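Local coordinates for protein aspartate aminotransferase, cytoplasmic (Schizosaccharomyces pombe 972h-, PDB 6JPK) that uses pyridoxal 5'-phosphate to move the amino group of L-aspartate to 2-oxoglutarate, giving oxaloacetate and L-glutamate, and works as a homodimer, at residues 23-37 / 375-389. The protein carries 1 engineered substitution. Sequence-based numbering, arbitrary orientation.
Sequences QYHQDEDPKKVNMSV and HLYFSANGRISMAGL
Val33 and Asn34 pair in parallel with Leu376 and Tyr377, a two-strand sheet evidenced by the backbone bonds Val33 N to His375 O (3.0 Å), Tyr377 N to Val33 O and Met35 N to Tyr377 O. On the Tyr377 side, CG stands opposite the carbonyl carbon (chi1 -72°), which lays the ring against the end of helix 16-26: Tyr24 CA sits over its face, 3.8 Å from the centroid and 6° off the normal, and the Tyr24 ring meets it in an offset edge-to-face pair, planes at 83°. Tyr377 OH donates to the anti lone pair of Asp27 OD2 (2.6 Å), while His375 ND1 takes the syn lone pair of the same oxygen (2.8 Å). Asp29 CB makes a CH-pi contact over the His375 ring centre (3.5 Å to the centroid), its carboxylate stacked. With an alanine at Tyr377, the face receiving Tyr24 would be gone and Asp27 OD2 would probably lose its hydroxyl partner. Buried Met35 is tightly packed: CE reaches Ile384 CG2 at 3.5 Å and lies over one face of Phe378, and CG meets Leu389 CD1 at 3.7 Å. Ser385 grips two carbonyls, N donating almost straight to Met35 O (2.8 Å) and OG to Val37 O. Ser36, Val37 and Arg383, a probable L-aspartate-binding residue, are partly exposed; bound waters bridge here, one joining Met35 O to Arg383 O and NH2, another Ser36 O to Arg383 NH1. Around this small-domain contact, helix 394-407 covers Met35 and Leu376, helix 364-374 backs Phe378, and strand 357-359 pairs antiparallel with 383-385.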
# COMPACT_ATOMS: atom_id res chain seq x y z
N GLN A 23 -21.63 -13.76 12.18
CA GLN A 23 -22.43 -14.81 12.80
C GLN A 23 -21.73 -15.38 14.03
O GLN A 23 -22.38 -15.66 15.04
CB GLN A 23 -22.73 -15.92 11.80
CG GLN A 23 -23.41 -15.43 10.54
CD GLN A 23 -23.54 -16.52 9.50
OE1 GLN A 23 -22.75 -16.61 8.56
NE2 GLN A 23 -24.55 -17.38 9.67
N TYR A 24 -20.42 -15.58 13.95
CA TYR A 24 -19.66 -15.97 15.14
C TYR A 24 -19.91 -15.01 16.29
O TYR A 24 -20.17 -15.43 17.43
CB TYR A 24 -18.16 -16.04 14.80
CG TYR A 24 -17.30 -16.23 16.03
CD1 TYR A 24 -17.12 -17.49 16.58
CD2 TYR A 24 -16.68 -15.15 16.65
CE1 TYR A 24 -16.34 -17.68 17.73
CE2 TYR A 24 -15.90 -15.32 17.79
CZ TYR A 24 -15.74 -16.59 18.32
OH TYR A 24 -14.97 -16.78 19.45
N HIS A 25 -19.86 -13.70 16.01
CA HIS A 25 -19.91 -12.72 17.10
C HIS A 25 -21.30 -12.64 17.72
O HIS A 25 -21.41 -12.34 18.92
CB HIS A 25 -19.45 -11.36 16.60
CG HIS A 25 -17.98 -11.30 16.34
ND1 HIS A 25 -17.04 -11.58 17.31
CD2 HIS A 25 -17.27 -11.02 15.21
CE1 HIS A 25 -15.83 -11.47 16.80
NE2 HIS A 25 -15.94 -11.13 15.53
N GLN A 26 -22.35 -12.94 16.96
CA GLN A 26 -23.71 -12.92 17.50
C GLN A 26 -24.05 -14.18 18.31
O GLN A 26 -25.01 -14.15 19.09
CB GLN A 26 -24.73 -12.75 16.36
N ASP A 27 -23.31 -15.27 18.13
CA ASP A 27 -23.59 -16.50 18.85
C ASP A 27 -23.32 -16.32 20.35
O ASP A 27 -22.24 -15.88 20.74
CB ASP A 27 -22.73 -17.63 18.28
CG ASP A 27 -23.16 -19.00 18.75
OD1 ASP A 27 -23.52 -19.14 19.94
OD2 ASP A 27 -23.16 -19.95 17.94
N GLU A 28 -24.30 -16.70 21.18
CA GLU A 28 -24.23 -16.49 22.62
C GLU A 28 -23.71 -17.71 23.38
O GLU A 28 -23.62 -17.65 24.61
CB GLU A 28 -25.62 -16.10 23.15
CG GLU A 28 -26.15 -14.83 22.49
CD GLU A 28 -27.54 -14.42 22.96
OE1 GLU A 28 -28.12 -13.51 22.33
OE2 GLU A 28 -28.06 -14.98 23.96
N ASP A 29 -23.36 -18.79 22.69
CA ASP A 29 -22.95 -19.99 23.39
C ASP A 29 -21.50 -19.87 23.83
O ASP A 29 -20.63 -19.53 23.02
CB ASP A 29 -23.14 -21.23 22.53
CG ASP A 29 -23.07 -22.52 23.34
OD1 ASP A 29 -21.98 -22.87 23.85
OD2 ASP A 29 -24.11 -23.20 23.46
N PRO A 30 -21.19 -20.16 25.10
CA PRO A 30 -19.79 -20.03 25.57
C PRO A 30 -18.80 -20.96 24.88
O PRO A 30 -17.60 -20.67 24.88
CB PRO A 30 -19.90 -20.34 27.08
CG PRO A 30 -21.21 -21.02 27.26
CD PRO A 30 -22.12 -20.50 26.19
N LYS A 31 -19.25 -22.06 24.27
CA LYS A 31 -18.36 -23.02 23.63
C LYS A 31 -18.06 -22.69 22.17
O LYS A 31 -17.43 -23.51 21.48
CB LYS A 31 -18.96 -24.43 23.74
CG LYS A 31 -19.28 -24.83 25.18
CD LYS A 31 -19.19 -26.34 25.41
CE LYS A 31 -19.22 -26.73 26.92
NZ LYS A 31 -18.03 -26.31 27.80
N LYS A 32 -18.46 -21.52 21.69
CA LYS A 32 -18.27 -21.23 20.27
C LYS A 32 -16.78 -21.12 19.93
O LYS A 32 -15.96 -20.75 20.77
CB LYS A 32 -19.00 -19.95 19.88
CG LYS A 32 -18.51 -18.67 20.58
CD LYS A 32 -19.33 -17.48 20.08
CE LYS A 32 -18.72 -16.13 20.46
NZ LYS A 32 -19.65 -15.04 20.06
N VAL A 33 -16.44 -21.47 18.69
CA VAL A 33 -15.07 -21.42 18.20
C VAL A 33 -15.08 -20.79 16.81
O VAL A 33 -15.90 -21.17 15.96
CB VAL A 33 -14.43 -22.83 18.13
CG1 VAL A 33 -12.94 -22.75 17.68
CG2 VAL A 33 -14.56 -23.56 19.47
N ASN A 34 -14.19 -19.82 16.58
CA ASN A 34 -14.02 -19.24 15.25
C ASN A 34 -12.88 -19.99 14.57
O ASN A 34 -11.71 -19.80 14.90
CB ASN A 34 -13.72 -17.74 15.32
CG ASN A 34 -13.73 -17.09 13.94
OD1 ASN A 34 -13.66 -17.77 12.92
ND2 ASN A 34 -13.82 -15.77 13.91
N MET A 35 -13.23 -20.85 13.62
CA MET A 35 -12.22 -21.60 12.88
C MET A 35 -11.98 -21.03 11.49
O MET A 35 -11.58 -21.76 10.59
CB MET A 35 -12.59 -23.07 12.81
CG MET A 35 -12.16 -23.82 14.06
SD MET A 35 -13.41 -25.01 14.50
CE MET A 35 -13.15 -26.25 13.24
N SER A 36 -12.22 -19.75 11.31
CA SER A 36 -11.96 -19.10 10.03
C SER A 36 -10.91 -18.00 10.14
O SER A 36 -10.67 -17.30 9.16
CB SER A 36 -13.26 -18.53 9.45
OG SER A 36 -13.71 -17.46 10.26
N VAL A 37 -10.26 -17.86 11.30
CA VAL A 37 -9.32 -16.76 11.51
C VAL A 37 -8.08 -17.00 10.67
O VAL A 37 -7.44 -18.06 10.76
CB VAL A 37 -8.97 -16.59 13.01
CG1 VAL A 37 -10.23 -16.48 13.86
CG2 VAL A 37 -8.07 -17.71 13.56
N HIS A 375 -21.54 -24.85 17.47
CA HIS A 375 -21.14 -23.45 17.44
C HIS A 375 -19.72 -23.28 16.91
O HIS A 375 -18.96 -22.43 17.39
CB HIS A 375 -21.31 -22.82 18.83
CG HIS A 375 -22.64 -23.13 19.43
ND1 HIS A 375 -23.77 -22.39 19.14
CD2 HIS A 375 -23.05 -24.15 20.22
CE1 HIS A 375 -24.81 -22.91 19.77
NE2 HIS A 375 -24.40 -23.98 20.43
N LEU A 376 -19.36 -24.10 15.93
CA LEU A 376 -18.11 -23.97 15.20
C LEU A 376 -18.36 -23.19 13.92
O LEU A 376 -19.27 -23.54 13.15
CB LEU A 376 -17.52 -25.33 14.82
CG LEU A 376 -17.44 -26.38 15.92
CD1 LEU A 376 -16.72 -27.58 15.37
CD2 LEU A 376 -16.70 -25.81 17.14
N TYR A 377 -17.55 -22.16 13.68
CA TYR A 377 -17.73 -21.25 12.56
C TYR A 377 -16.56 -21.39 11.59
O TYR A 377 -15.43 -21.02 11.90
CB TYR A 377 -17.89 -19.81 13.09
CG TYR A 377 -19.24 -19.66 13.76
CD1 TYR A 377 -19.46 -20.07 15.08
CD2 TYR A 377 -20.32 -19.16 13.04
CE1 TYR A 377 -20.71 -19.96 15.66
CE2 TYR A 377 -21.55 -19.03 13.60
CZ TYR A 377 -21.76 -19.44 14.90
OH TYR A 377 -23.02 -19.31 15.41
N PHE A 378 -16.84 -21.96 10.42
CA PHE A 378 -15.84 -22.13 9.37
C PHE A 378 -16.55 -22.26 8.02
O PHE A 378 -17.78 -22.34 7.95
CB PHE A 378 -14.89 -23.32 9.65
CG PHE A 378 -15.57 -24.66 9.84
CD1 PHE A 378 -16.27 -24.97 11.00
CD2 PHE A 378 -15.46 -25.66 8.87
CE1 PHE A 378 -16.87 -26.22 11.18
CE2 PHE A 378 -16.04 -26.91 9.04
CZ PHE A 378 -16.75 -27.20 10.20
N SER A 379 -15.75 -22.26 6.95
CA SER A 379 -16.27 -22.12 5.60
C SER A 379 -17.05 -23.35 5.16
O SER A 379 -16.73 -24.49 5.52
CB SER A 379 -15.13 -21.88 4.61
OG SER A 379 -14.23 -20.88 5.06
N ALA A 380 -18.08 -23.12 4.33
CA ALA A 380 -18.94 -24.18 3.82
C ALA A 380 -18.20 -25.20 2.97
O ALA A 380 -18.66 -26.34 2.86
CB ALA A 380 -20.08 -23.57 3.01
N ASN A 381 -17.06 -24.84 2.38
CA ASN A 381 -16.25 -25.81 1.64
C ASN A 381 -15.43 -26.71 2.56
O ASN A 381 -14.62 -27.51 2.07
CB ASN A 381 -15.33 -25.08 0.64
CG ASN A 381 -14.35 -24.13 1.32
OD1 ASN A 381 -14.21 -24.10 2.54
ND2 ASN A 381 -13.64 -23.34 0.50
N GLY A 382 -15.59 -26.58 3.87
CA GLY A 382 -14.86 -27.42 4.80
C GLY A 382 -13.48 -26.92 5.18
O GLY A 382 -12.77 -27.62 5.91
N ARG A 383 -13.08 -25.73 4.72
CA ARG A 383 -11.80 -25.18 5.13
C ARG A 383 -11.86 -24.73 6.59
O ARG A 383 -12.78 -24.01 6.98
CB ARG A 383 -11.40 -23.99 4.25
CG ARG A 383 -10.01 -23.44 4.61
CD ARG A 383 -9.86 -21.96 4.28
NE ARG A 383 -10.75 -21.14 5.09
CZ ARG A 383 -10.52 -19.87 5.40
NH1 ARG A 383 -9.42 -19.26 4.98
NH2 ARG A 383 -11.39 -19.21 6.16
N ILE A 384 -10.88 -25.16 7.39
CA ILE A 384 -10.70 -24.62 8.74
C ILE A 384 -9.31 -24.00 8.86
O ILE A 384 -8.35 -24.37 8.18
CB ILE A 384 -10.90 -25.67 9.85
CG1 ILE A 384 -9.87 -26.79 9.74
CG2 ILE A 384 -12.34 -26.21 9.82
CD1 ILE A 384 -9.84 -27.70 10.98
N SER A 385 -9.22 -23.04 9.77
CA SER A 385 -7.93 -22.53 10.20
C SER A 385 -7.49 -23.30 11.43
O SER A 385 -8.19 -23.32 12.46
CB SER A 385 -8.01 -21.04 10.50
OG SER A 385 -6.85 -20.63 11.16
N MET A 386 -6.33 -23.97 11.33
CA MET A 386 -5.82 -24.70 12.48
C MET A 386 -5.45 -23.78 13.63
O MET A 386 -5.37 -24.23 14.77
CB MET A 386 -4.61 -25.55 12.08
CG MET A 386 -4.88 -26.65 11.06
SD MET A 386 -6.06 -27.90 11.63
CE MET A 386 -5.30 -28.38 13.18
N ALA A 387 -5.23 -22.48 13.35
CA ALA A 387 -4.82 -21.57 14.41
C ALA A 387 -5.91 -21.37 15.45
O ALA A 387 -5.61 -21.04 16.60
CB ALA A 387 -4.40 -20.22 13.83
N GLY A 388 -7.18 -21.56 15.06
CA GLY A 388 -8.27 -21.43 16.00
C GLY A 388 -8.35 -22.57 17.00
O GLY A 388 -8.99 -22.42 18.05
N LEU A 389 -7.69 -23.69 16.71
CA LEU A 389 -7.70 -24.86 17.57
C LEU A 389 -6.60 -24.74 18.62
O LEU A 389 -5.47 -24.31 18.32
CB LEU A 389 -7.50 -26.14 16.75
CG LEU A 389 -8.72 -26.97 16.34
CD1 LEU A 389 -9.76 -26.10 15.68
CD2 LEU A 389 -8.30 -28.07 15.39
O HOH W 1 -9.34 -20.44 13.23
O HOH W 2 -12.82 -21.54 7.63
O HOH W 3 -9.53 -16.79 6.84